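Local coordinates for twitching motility pilus retraction protein (Geobacter sulfurreducens PCA, PDB 5ZFQ) that probably hydrolyses ATP as a hexameric motor that powers retraction of the type IV pilus, at residues T158-S163 with M290-L295; V304-V309 with Q342-S347; L44-N49 with G120-I125; G40-H45 with Q53-G58; D179-I184 with K195-N200. All blocks are in the same frame, centred on the assembly; numbering follows the deposited sequence.

Contacts 3 and 4 lie side by side in the antiparallel sheet of the N-terminal domain and share Leu44 and His45 of strand 43-46. Contacts 1, 2 and 5 belong to the mixed sheet of the ATPase domain. There contact 1 lays the probable P-loop on strand 286-296, contact 2 covers the next strand, 303-310, with a helix start, and contact 5 joins two strands at the far edge. Contacts 2, 3 and 5 are buried, whereas 1 and 4 are only partly so. Contact 1 is mostly hydrocarbon against backbone, contact 2 polar capping, and contacts 3 to 5 strand pairing. His45, in contacts 3 and 4, meets the contact 5 residue His180 of a neighbouring subunit.

Contact 1: T158-S163 with M290-L295; sequences TGSGKS and MSQTLL
The loop Thr158-Ser163 fits the second half of a Walker A motif (P-loop), and its turn from Gly159 to Gly161 rests on Gln292 and Leu294 of strand 286-296. Leu294 touches it with the end of its side chain: CG stands beside the backbone N (chi1 -74°), which brings CD1 to 3.3 Å from Gly159 O and CG to 3.5 Å from Ser160 O. A methyl group and its branch point are thus laid against the main chain of the turn. Ser160 approaches the strand by its CB, 3.6 Å from Gln292 O, while its OG is hydrogen-bonded within the loop, to Pro157 O. The extended chain of Gln292 reaches toward Gly161. Gly161 sits at the N-cap of helix 162-176 with a positive phi of 84°, and a side chain there would point at the strand, close to Leu294 CD1. Lys162 leads its chain away, and NZ is hydrogen-bonded to Gly156 O, as Gly159 O is to Arg303 NH1. Where Leu294 meets the loop, the chemistry is thus van der Waals packing of an apolar side chain on main chain, while Ser160 OG, Lys162 NZ and Gly159 O have hydrogen-bond partners outside the two segments.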
# COMPACT_ATOMS: atom_id res chain seq x y z
N THR A 158 -3.17 22.55 19.81
CA THR A 158 -2.29 23.62 19.35
C THR A 158 -3.10 24.91 19.49
O THR A 158 -4.22 25.00 18.97
CB THR A 158 -1.83 23.43 17.88
OG1 THR A 158 -1.29 22.11 17.73
CG2 THR A 158 -0.78 24.46 17.48
N GLY A 159 -2.57 25.87 20.23
CA GLY A 159 -3.31 27.10 20.48
C GLY A 159 -3.87 27.21 21.89
O GLY A 159 -4.48 28.22 22.25
N SER A 160 -3.65 26.17 22.69
CA SER A 160 -4.07 26.19 24.09
C SER A 160 -2.95 26.66 25.01
O SER A 160 -3.03 26.48 26.22
CB SER A 160 -4.53 24.81 24.54
OG SER A 160 -3.41 23.95 24.69
N GLY A 161 -1.90 27.22 24.43
CA GLY A 161 -0.76 27.69 25.20
C GLY A 161 0.29 26.64 25.57
O GLY A 161 1.00 26.79 26.56
N LYS A 162 0.40 25.58 24.77
CA LYS A 162 1.46 24.60 25.01
C LYS A 162 2.82 25.26 24.81
O LYS A 162 3.73 25.11 25.63
CB LYS A 162 1.30 23.38 24.11
CG LYS A 162 0.09 22.53 24.48
CD LYS A 162 -0.06 21.33 23.58
CE LYS A 162 -0.29 21.74 22.14
NZ LYS A 162 -0.62 20.55 21.31
N SER A 163 2.94 26.00 23.72
CA SER A 163 4.17 26.70 23.38
C SER A 163 4.67 27.67 24.47
O SER A 163 5.86 27.69 24.76
CB SER A 163 3.97 27.44 22.06
OG SER A 163 2.91 28.38 22.16
N MET A 290 0.76 17.57 31.81
CA MET A 290 -0.08 18.74 31.92
C MET A 290 -1.04 18.81 30.75
O MET A 290 -0.64 18.80 29.59
CB MET A 290 0.78 19.99 32.04
CG MET A 290 1.64 19.97 33.31
SD MET A 290 2.82 21.33 33.39
CE MET A 290 3.47 21.27 31.75
N SER A 291 -2.30 19.00 31.05
CA SER A 291 -3.30 19.15 30.03
C SER A 291 -3.85 20.53 30.12
O SER A 291 -4.28 20.93 31.15
CB SER A 291 -4.35 18.10 30.19
OG SER A 291 -3.80 16.91 29.74
N GLN A 292 -3.88 21.23 29.01
CA GLN A 292 -4.30 22.60 29.00
C GLN A 292 -5.42 23.03 28.11
O GLN A 292 -5.61 22.48 27.08
CB GLN A 292 -3.13 23.44 28.60
CG GLN A 292 -1.93 23.28 29.50
CD GLN A 292 -0.86 24.26 29.19
OE1 GLN A 292 -0.93 24.96 28.22
NE2 GLN A 292 0.13 24.32 30.03
N THR A 293 -6.18 23.99 28.59
CA THR A 293 -7.22 24.62 27.81
C THR A 293 -7.24 26.12 27.97
O THR A 293 -7.19 26.60 29.06
CB THR A 293 -8.63 24.22 28.24
OG1 THR A 293 -8.73 22.82 28.34
CG2 THR A 293 -9.57 24.62 27.21
N LEU A 294 -7.26 26.87 26.89
CA LEU A 294 -7.50 28.30 27.01
C LEU A 294 -8.99 28.55 26.81
O LEU A 294 -9.50 28.47 25.68
CB LEU A 294 -6.67 29.10 25.99
CG LEU A 294 -5.16 29.22 26.27
CD1 LEU A 294 -4.43 29.87 25.08
CD2 LEU A 294 -4.88 29.96 27.59
N LEU A 295 -9.68 28.82 27.91
CA LEU A 295 -11.10 29.12 27.87
C LEU A 295 -11.28 30.62 27.66
O LEU A 295 -10.33 31.37 27.85
CB LEU A 295 -11.77 28.66 29.17
CG LEU A 295 -11.70 27.15 29.37
CD1 LEU A 295 -12.16 26.77 30.76
CD2 LEU A 295 -12.55 26.44 28.33

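Contact 2: V304-V309 with Q342-S347; sequences VLALEV and QTMNQS
Val309 and Gln342 form a single antiparallel hydrogen-bonded bridge, with Val309 N to Gln342 O at 2.9 Å and Gln342 N to Val309 O at 3.1 Å, just before the chain turns into helix 344-353. The extended Gln342 side chain reaches from the bridge to Leu307: CG stands between backbone N and carbonyl carbon (chi1 51°) and lies against Val309 CG2, and NE2 donates to Leu307 O over 2.8 Å, reaching that carbonyl from above its plane although the oxygen lies in the plane of the amide. A turn into the helix, Ser347 OG accepts from Leu307 N at 3.0 Å in a nearly straight bond, using the amide of the residue whose carbonyl Gln342 holds. Glu308 grips the helix start, its OE1 taking Met344 N at 2.7 Å on the anti side of the carboxylate, while OE2 accepts from Ala259 N. An acid beside the first turn would suit the positive end of the helix dipole. With an alanine at Glu308, Met344 N and Ala259 N would probably both lose this acceptor. Met344 doubles back to set SD 3.8 Å from Ala306 CB, and Thr343 and Gln346 complete a capping box. The helix thereby covers the edge strand 303-310 of the mixed sheet, whose other side along the sheet is bonded to strand 286-296, while Thr343 and Glu308 also pack on Met332 of helix 328-333.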
# COMPACT_ATOMS: atom_id res chain seq x y z
N VAL A 304 -8.39 32.71 29.66
CA VAL A 304 -7.81 32.20 30.88
C VAL A 304 -7.42 30.75 30.72
O VAL A 304 -7.95 30.06 29.91
CB VAL A 304 -8.74 32.35 32.08
CG1 VAL A 304 -9.00 33.79 32.35
CG2 VAL A 304 -10.03 31.63 31.85
N LEU A 305 -6.47 30.30 31.50
CA LEU A 305 -5.99 28.95 31.41
C LEU A 305 -6.54 27.99 32.43
O LEU A 305 -6.63 28.30 33.58
CB LEU A 305 -4.48 28.94 31.48
CG LEU A 305 -3.87 27.57 31.29
CD1 LEU A 305 -3.80 27.22 29.83
CD2 LEU A 305 -2.52 27.45 31.93
N ALA A 306 -6.96 26.84 31.96
CA ALA A 306 -7.46 25.76 32.78
C ALA A 306 -6.44 24.66 32.60
O ALA A 306 -6.00 24.36 31.52
CB ALA A 306 -8.84 25.35 32.36
N LEU A 307 -6.09 24.01 33.67
CA LEU A 307 -4.96 23.11 33.62
C LEU A 307 -5.17 21.87 34.49
O LEU A 307 -5.48 21.97 35.69
CB LEU A 307 -3.69 23.85 34.05
CG LEU A 307 -2.37 23.09 34.19
CD1 LEU A 307 -1.70 22.81 32.84
CD2 LEU A 307 -1.46 23.87 35.13
N GLU A 308 -4.92 20.72 33.91
CA GLU A 308 -4.99 19.50 34.64
C GLU A 308 -3.55 19.07 34.77
O GLU A 308 -2.84 19.01 33.81
CB GLU A 308 -5.80 18.48 33.88
CG GLU A 308 -5.59 17.08 34.38
CD GLU A 308 -6.77 16.19 34.22
OE1 GLU A 308 -7.76 16.37 34.90
OE2 GLU A 308 -6.72 15.28 33.42
N VAL A 309 -3.11 18.78 35.99
CA VAL A 309 -1.75 18.34 36.24
C VAL A 309 -1.69 17.01 36.93
O VAL A 309 -2.25 16.83 37.95
CB VAL A 309 -1.03 19.31 37.17
CG1 VAL A 309 0.40 18.89 37.39
CG2 VAL A 309 -1.10 20.71 36.67
N GLN A 342 -3.73 18.43 40.14
CA GLN A 342 -5.05 18.98 40.10
C GLN A 342 -5.77 18.42 38.94
O GLN A 342 -5.21 18.27 37.91
CB GLN A 342 -5.02 20.49 40.00
CG GLN A 342 -4.15 21.02 38.91
CD GLN A 342 -3.97 22.51 38.96
OE1 GLN A 342 -3.43 23.04 39.89
NE2 GLN A 342 -4.41 23.18 37.94
N THR A 343 -7.05 18.14 39.09
CA THR A 343 -7.86 17.70 37.96
C THR A 343 -8.34 18.92 37.19
O THR A 343 -8.34 20.05 37.71
CB THR A 343 -9.08 16.86 38.40
OG1 THR A 343 -9.92 17.65 39.24
CG2 THR A 343 -8.64 15.61 39.17
N MET A 344 -8.76 18.69 35.94
CA MET A 344 -9.42 19.70 35.13
C MET A 344 -10.63 20.24 35.88
O MET A 344 -10.83 21.45 35.92
CB MET A 344 -9.82 19.13 33.77
CG MET A 344 -10.48 20.15 32.87
SD MET A 344 -9.39 21.59 32.58
CE MET A 344 -8.03 20.84 31.69
N ASN A 345 -11.42 19.36 36.48
CA ASN A 345 -12.57 19.81 37.27
C ASN A 345 -12.13 20.69 38.44
O ASN A 345 -12.75 21.72 38.70
CB ASN A 345 -13.42 18.63 37.77
CG ASN A 345 -14.59 18.31 36.83
OD1 ASN A 345 -14.92 19.09 35.93
ND2 ASN A 345 -15.21 17.15 37.03
N GLN A 346 -11.06 20.32 39.15
CA GLN A 346 -10.57 21.15 40.24
C GLN A 346 -10.14 22.51 39.72
O GLN A 346 -10.49 23.53 40.30
CB GLN A 346 -9.41 20.48 40.99
CG GLN A 346 -9.89 19.36 41.91
CD GLN A 346 -8.76 18.55 42.52
OE1 GLN A 346 -7.71 18.37 41.90
NE2 GLN A 346 -8.99 18.03 43.72
N SER A 347 -9.43 22.52 38.59
CA SER A 347 -9.00 23.77 37.95
C SER A 347 -10.20 24.63 37.56
O SER A 347 -10.23 25.82 37.86
CB SER A 347 -8.14 23.48 36.71
OG SER A 347 -7.61 24.68 36.16

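Contact 3: L44-N49 with G120-I125; sequences LHITTN and GVFRVI
His45 and Val121 stand side by side on one face of the sheet, pointing the same way. Val121 meets the imidazole with both methyls: CG1 lies over the ring face in a CH-pi contact, 4.2 Å from the centroid, and CG2 comes to 3.4 Å from His45 ND1. The imidazole reaches this place because its CG stands beside the backbone N (chi1 -72°), and NE2 is hydrogen-bonded to Asp222 of a neighbouring subunit, whose His180 meets the ring edge-to-face. Replacing it with an alanine would probably bare the Val121 methyls and deprive that Asp222 of one of its partners. The two strands, 43-46 and 117-125, are central neighbours in the six-stranded antiparallel sheet of the N-terminal domain, which is PAS-like in PilT relatives; they run 166° apart and are tied by paired backbone bonds, such as Phe122 N to Leu44 O at 2.8 Å and Ile46 N to Gly120 O at 2.8 Å. On the other face, Phe122 turns its ring back along the sheet (chi1 -58°), so that Ile46 CG1 meets its edge, 3.9 Å from CE2. The ring also fills the space where a CB on Gly120 would sit. Leu44 touches Phe122, CB to CB at 4.1 Å, and both pack on helix 29-38, Leu44 against Leu33 and Leu36, Phe122 against Met29.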
# COMPACT_ATOMS: atom_id res chain seq x y z
N LEU A 44 0.47 41.48 11.93
CA LEU A 44 0.37 42.39 10.80
C LEU A 44 -0.24 41.65 9.60
O LEU A 44 0.23 40.57 9.21
CB LEU A 44 1.74 42.98 10.44
CG LEU A 44 1.80 43.73 9.10
CD1 LEU A 44 0.99 45.05 9.16
CD2 LEU A 44 3.26 43.96 8.68
N HIS A 45 -1.30 42.21 9.02
CA HIS A 45 -1.94 41.54 7.90
C HIS A 45 -1.74 42.31 6.62
O HIS A 45 -1.99 43.51 6.55
CB HIS A 45 -3.42 41.34 8.16
CG HIS A 45 -3.71 40.29 9.17
ND1 HIS A 45 -3.98 38.98 8.83
CD2 HIS A 45 -3.72 40.33 10.52
CE1 HIS A 45 -4.16 38.27 9.92
NE2 HIS A 45 -4.01 39.07 10.97
N ILE A 46 -1.27 41.59 5.60
CA ILE A 46 -1.01 42.16 4.28
C ILE A 46 -1.86 41.43 3.25
O ILE A 46 -1.52 40.33 2.79
CB ILE A 46 0.50 42.06 3.87
CG1 ILE A 46 1.39 42.65 4.96
CG2 ILE A 46 0.72 42.70 2.51
CD1 ILE A 46 1.12 44.14 5.22
N THR A 47 -2.98 42.04 2.88
CA THR A 47 -3.85 41.41 1.92
C THR A 47 -4.47 42.50 1.07
O THR A 47 -4.51 43.66 1.49
CB THR A 47 -4.92 40.58 2.64
OG1 THR A 47 -5.50 39.66 1.71
CG2 THR A 47 -6.01 41.47 3.23
N THR A 48 -4.93 42.14 -0.12
CA THR A 48 -5.43 43.14 -1.08
C THR A 48 -6.78 43.76 -0.72
O THR A 48 -7.59 43.14 -0.04
CB THR A 48 -5.54 42.54 -2.48
OG1 THR A 48 -6.46 41.44 -2.46
CG2 THR A 48 -4.18 42.07 -2.97
N ASN A 49 -6.99 44.99 -1.19
CA ASN A 49 -8.25 45.75 -1.04
C ASN A 49 -8.49 46.15 0.40
O ASN A 49 -9.58 46.53 0.79
CB ASN A 49 -9.44 44.97 -1.60
CG ASN A 49 -9.25 44.61 -3.06
OD1 ASN A 49 -8.81 45.44 -3.86
ND2 ASN A 49 -9.55 43.37 -3.41
N GLY A 120 -0.12 38.04 3.34
CA GLY A 120 0.85 37.81 4.37
C GLY A 120 0.30 38.02 5.76
O GLY A 120 -0.54 38.91 6.02
N VAL A 121 0.75 37.17 6.67
CA VAL A 121 0.51 37.44 8.08
C VAL A 121 1.85 37.42 8.80
O VAL A 121 2.65 36.46 8.67
CB VAL A 121 -0.47 36.43 8.72
CG1 VAL A 121 -0.62 36.72 10.21
CG2 VAL A 121 -1.82 36.51 8.01
N PHE A 122 2.10 38.49 9.55
CA PHE A 122 3.36 38.62 10.25
C PHE A 122 3.14 38.79 11.73
O PHE A 122 2.27 39.55 12.17
CB PHE A 122 4.17 39.75 9.63
CG PHE A 122 4.44 39.52 8.18
CD1 PHE A 122 5.54 38.79 7.77
CD2 PHE A 122 3.53 39.95 7.22
CE1 PHE A 122 5.75 38.53 6.42
CE2 PHE A 122 3.73 39.70 5.87
CZ PHE A 122 4.84 38.99 5.46
N ARG A 123 3.92 38.04 12.50
CA ARG A 123 3.70 37.93 13.94
C ARG A 123 4.99 38.22 14.68
O ARG A 123 6.03 37.65 14.37
CB ARG A 123 3.17 36.53 14.28
CG ARG A 123 1.90 36.14 13.53
CD ARG A 123 1.36 34.79 13.97
NE ARG A 123 2.13 33.68 13.42
CZ ARG A 123 2.39 32.53 14.06
NH1 ARG A 123 1.96 32.34 15.30
NH2 ARG A 123 3.10 31.57 13.45
N VAL A 124 4.92 39.10 15.67
CA VAL A 124 6.05 39.37 16.54
C VAL A 124 6.48 38.18 17.39
O VAL A 124 5.67 37.56 18.09
CB VAL A 124 5.73 40.54 17.49
CG1 VAL A 124 6.86 40.74 18.51
CG2 VAL A 124 5.49 41.81 16.69
N ILE A 125 7.77 37.85 17.31
CA ILE A 125 8.37 36.94 18.27
C ILE A 125 8.99 37.77 19.39
O ILE A 125 9.95 38.50 19.17
CB ILE A 125 9.46 36.05 17.65
CG1 ILE A 125 8.88 35.14 16.58
CG2 ILE A 125 10.11 35.20 18.72
CD1 ILE A 125 9.93 34.38 15.84

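Contact 4: G40-H45 with Q53-G58; sequences GGSDLH and QIRVDG
Asp43 and Arg55 face each other across the beta hairpin of strands 43-46 and 53-56, their side chains lying side by side and pointing the same way. Asp43 OD2 comes to the guanidinium edge, in its plane, but the salt bridge is long, 3.8 Å to NE, and carboxylate and guanidinium planes stand 74° apart. Hydrocarbon does part of the touching, with Arg55 CD 3.6 Å from the same oxygen. The stronger partners of Arg55 are on a neighbouring subunit, Asp222 for NE and Asp224 for NH2; the cationic group would thus offset the acids gathered at this interface. On the opposite face Leu44 CD1 meets Ile54 CG2 at 3.8 Å, both turned to helix 29-38. Backbone bonds set these pairs in place: His45 N donates to Gln53 O at 2.7 Å and Gln53 N returns to His45 O, while Arg55 N donates to Asp43 O at 2.8 Å. Further out, strand 53-56 is paired along its other edge with strand 59-62, where Ile54 bonds to Ile61. The hairpin begins where helix 29-38 ends in a Schellman motif, with Gly40, at positive phi, as its C-prime residue. Gly41 then passes close to the partner strand, and Ser42 N donates to Arg55 O at 2.9 Å, nearly head-on. Beyond it, Val56 CG1 lies 3.7 Å from Gly40 O, an oxygen that also accepts from a water molecule.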
# COMPACT_ATOMS: atom_id res chain seq x y z
N GLY A 40 2.64 48.28 19.94
CA GLY A 40 2.34 47.17 20.82
C GLY A 40 1.44 46.15 20.14
O GLY A 40 0.59 45.53 20.77
N GLY A 41 1.64 45.99 18.83
CA GLY A 41 0.85 45.05 18.07
C GLY A 41 1.44 43.65 18.09
O GLY A 41 2.61 43.47 18.45
N SER A 42 0.64 42.66 17.71
CA SER A 42 1.11 41.27 17.67
C SER A 42 1.11 40.75 16.24
O SER A 42 2.01 40.01 15.84
CB SER A 42 0.25 40.36 18.56
OG SER A 42 -1.11 40.32 18.15
N ASP A 43 0.12 41.16 15.45
CA ASP A 43 -0.07 40.59 14.12
C ASP A 43 -0.22 41.66 13.04
O ASP A 43 -0.95 42.64 13.22
CB ASP A 43 -1.30 39.67 14.12
CG ASP A 43 -1.23 38.65 15.21
OD1 ASP A 43 -0.61 37.60 14.97
OD2 ASP A 43 -1.78 38.89 16.32
N LEU A 44 0.47 41.48 11.93
CA LEU A 44 0.37 42.39 10.80
C LEU A 44 -0.24 41.65 9.60
O LEU A 44 0.23 40.57 9.21
CB LEU A 44 1.74 42.98 10.44
CG LEU A 44 1.80 43.73 9.10
CD1 LEU A 44 0.99 45.05 9.16
CD2 LEU A 44 3.26 43.96 8.68
N HIS A 45 -1.30 42.21 9.02
CA HIS A 45 -1.94 41.54 7.90
C HIS A 45 -1.74 42.31 6.62
O HIS A 45 -1.99 43.51 6.55
CB HIS A 45 -3.42 41.34 8.16
CG HIS A 45 -3.71 40.29 9.17
ND1 HIS A 45 -3.98 38.98 8.83
CD2 HIS A 45 -3.72 40.33 10.52
CE1 HIS A 45 -4.16 38.27 9.92
NE2 HIS A 45 -4.01 39.07 10.97
N GLN A 53 -3.30 45.92 8.08
CA GLN A 53 -3.98 45.88 9.37
C GLN A 53 -3.04 45.34 10.44
O GLN A 53 -2.31 44.37 10.20
CB GLN A 53 -5.23 45.03 9.26
CG GLN A 53 -6.20 45.52 8.21
CD GLN A 53 -7.54 45.93 8.80
OE1 GLN A 53 -7.68 46.07 10.01
NE2 GLN A 53 -8.52 46.14 7.94
N ILE A 54 -3.03 45.97 11.61
CA ILE A 54 -2.32 45.37 12.76
C ILE A 54 -3.33 44.96 13.84
O ILE A 54 -4.43 45.51 13.92
CB ILE A 54 -1.27 46.31 13.39
CG1 ILE A 54 -1.95 47.52 14.05
CG2 ILE A 54 -0.15 46.67 12.36
CD1 ILE A 54 -1.01 48.66 14.45
N ARG A 55 -2.95 43.98 14.65
CA ARG A 55 -3.80 43.54 15.75
C ARG A 55 -3.17 44.01 17.04
O ARG A 55 -2.00 43.73 17.29
CB ARG A 55 -3.98 42.01 15.76
CG ARG A 55 -4.98 41.54 16.84
CD ARG A 55 -5.08 40.03 16.97
NE ARG A 55 -5.46 39.34 15.74
CZ ARG A 55 -6.70 39.22 15.26
NH1 ARG A 55 -7.72 39.74 15.92
NH2 ARG A 55 -6.92 38.56 14.13
N VAL A 56 -3.94 44.73 17.86
CA VAL A 56 -3.44 45.26 19.12
C VAL A 56 -4.33 44.85 20.29
O VAL A 56 -5.49 45.25 20.37
CB VAL A 56 -3.35 46.81 19.09
CG1 VAL A 56 -2.67 47.31 20.36
CG2 VAL A 56 -2.60 47.28 17.85
N ASP A 57 -3.77 44.07 21.21
CA ASP A 57 -4.53 43.54 22.35
C ASP A 57 -5.84 42.90 21.90
O ASP A 57 -6.86 43.05 22.58
CB ASP A 57 -4.83 44.65 23.37
CG ASP A 57 -3.59 45.09 24.14
OD1 ASP A 57 -2.58 44.35 24.14
OD2 ASP A 57 -3.62 46.17 24.77
N GLY A 58 -5.81 42.19 20.77
CA GLY A 58 -6.98 41.51 20.25
C GLY A 58 -7.66 42.16 19.05
O GLY A 58 -8.27 41.49 18.23
O HOH W 1 -0.77 43.26 20.76

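Contact 5: D179-I184 with K195-N200; sequences DHIVTI and KSCVVN
His180 and Asn200 slant across each other on one face of a parallel strand pair, imidazole and amide planes almost perpendicular at 89°. Asn200 ND2 donates to His180 NE2 over 3.0 Å in a fairly straight bond; NE2 lies in the plane of the Asn200 amide, whereas ND2 approaches 26° out of the imidazole plane. The imidazole is swung anti to its main-chain nitrogen (chi1 175°), which also brings its edge to Val198 O, 3.4 Å from CD2. Its far nitrogen, ND1, is hydrogen-bonded to Asp222 O, so both ring nitrogens are occupied and the rotation of the ring is set. On the other face Ile181 extends along the sheet, its CD1 3.7 Å from Cys197 SG, and its side chain continues onto Ile173 of helix 162-176. Cys197 turns back toward Asp179, whose N donates to SG at 3.4 Å. Between these faces runs regular parallel pairing, with Ile181 N to Val198 O at 2.7 Å and Asn200 N to Ile181 O at 2.8 Å. Strand 198-203 is outermost in the mixed sheet of the ATPase core, and it faces another subunit, on whose Arg55 His180 packs. Asn200 thus donates through ND2 to a histidine of its own chain and bonds through OD1 to Thr47 of the neighbouring subunit, so one amide joins the strand pair to the interface.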
# COMPACT_ATOMS: atom_id res chain seq x y z
N ASP A 179 23.29 22.46 30.60
CA ASP A 179 22.94 21.36 29.71
C ASP A 179 22.99 21.79 28.26
O ASP A 179 23.13 22.97 27.95
CB ASP A 179 21.53 20.81 30.02
CG ASP A 179 21.45 20.11 31.38
OD1 ASP A 179 22.51 19.72 31.95
OD2 ASP A 179 20.30 19.94 31.87
N HIS A 180 22.89 20.80 27.39
CA HIS A 180 22.71 21.02 25.96
C HIS A 180 21.23 20.80 25.71
O HIS A 180 20.73 19.70 25.94
CB HIS A 180 23.57 20.06 25.13
CG HIS A 180 23.33 20.16 23.66
ND1 HIS A 180 23.57 19.12 22.79
CD2 HIS A 180 22.87 21.18 22.90
CE1 HIS A 180 23.28 19.50 21.56
NE2 HIS A 180 22.85 20.74 21.60
N ILE A 181 20.54 21.86 25.28
CA ILE A 181 19.10 21.82 25.00
C ILE A 181 18.83 21.80 23.50
O ILE A 181 19.14 22.77 22.79
CB ILE A 181 18.34 23.05 25.62
CG1 ILE A 181 18.53 23.13 27.14
CG2 ILE A 181 16.86 23.00 25.25
CD1 ILE A 181 17.84 24.31 27.79
N VAL A 182 18.26 20.70 23.02
CA VAL A 182 17.85 20.59 21.61
C VAL A 182 16.33 20.55 21.50
O VAL A 182 15.68 19.69 22.11
CB VAL A 182 18.42 19.32 20.93
CG1 VAL A 182 17.92 19.22 19.48
CG2 VAL A 182 19.94 19.31 21.01
N THR A 183 15.76 21.46 20.73
CA THR A 183 14.31 21.44 20.47
C THR A 183 14.05 21.08 19.01
O THR A 183 14.86 21.37 18.14
CB THR A 183 13.66 22.82 20.76
OG1 THR A 183 14.08 23.75 19.75
CG2 THR A 183 14.07 23.36 22.13
N ILE A 184 12.91 20.46 18.76
CA ILE A 184 12.50 20.16 17.39
C ILE A 184 11.06 20.65 17.29
O ILE A 184 10.15 20.11 17.92
CB ILE A 184 12.66 18.63 17.08
CG1 ILE A 184 14.13 18.21 17.19
CG2 ILE A 184 12.13 18.27 15.71
CD1 ILE A 184 14.32 16.70 17.47
N LYS A 195 21.87 30.95 27.77
CA LYS A 195 22.13 31.49 29.09
C LYS A 195 23.20 30.61 29.73
O LYS A 195 24.37 30.77 29.40
CB LYS A 195 20.84 31.57 29.90
CG LYS A 195 19.89 32.61 29.28
CD LYS A 195 18.66 32.90 30.10
CE LYS A 195 17.78 33.89 29.38
NZ LYS A 195 16.51 34.21 30.12
N SER A 196 22.82 29.67 30.59
CA SER A 196 23.80 28.70 31.10
C SER A 196 23.88 27.42 30.25
O SER A 196 24.88 26.71 30.28
CB SER A 196 23.48 28.33 32.54
OG SER A 196 23.67 29.44 33.41
N CYS A 197 22.81 27.12 29.51
CA CYS A 197 22.78 25.96 28.63
C CYS A 197 23.25 26.32 27.22
O CYS A 197 23.25 27.49 26.84
CB CYS A 197 21.37 25.36 28.56
SG CYS A 197 20.74 24.67 30.11
N VAL A 198 23.65 25.31 26.45
CA VAL A 198 23.81 25.51 25.01
C VAL A 198 22.48 25.13 24.35
O VAL A 198 21.97 24.02 24.55
CB VAL A 198 24.97 24.67 24.42
CG1 VAL A 198 24.97 24.71 22.89
CG2 VAL A 198 26.31 25.15 24.95
N VAL A 199 21.90 26.06 23.59
CA VAL A 199 20.59 25.80 22.99
C VAL A 199 20.63 25.71 21.46
O VAL A 199 21.05 26.64 20.77
CB VAL A 199 19.57 26.90 23.40
CG1 VAL A 199 18.18 26.54 22.88
CG2 VAL A 199 19.56 27.09 24.91
N ASN A 200 20.17 24.57 20.93
CA ASN A 200 20.01 24.37 19.49
C ASN A 200 18.54 24.07 19.11
O ASN A 200 17.96 23.09 19.59
CB ASN A 200 20.90 23.22 19.01
CG ASN A 200 22.33 23.64 18.85
OD1 ASN A 200 22.65 24.52 18.05
ND2 ASN A 200 23.23 23.01 19.63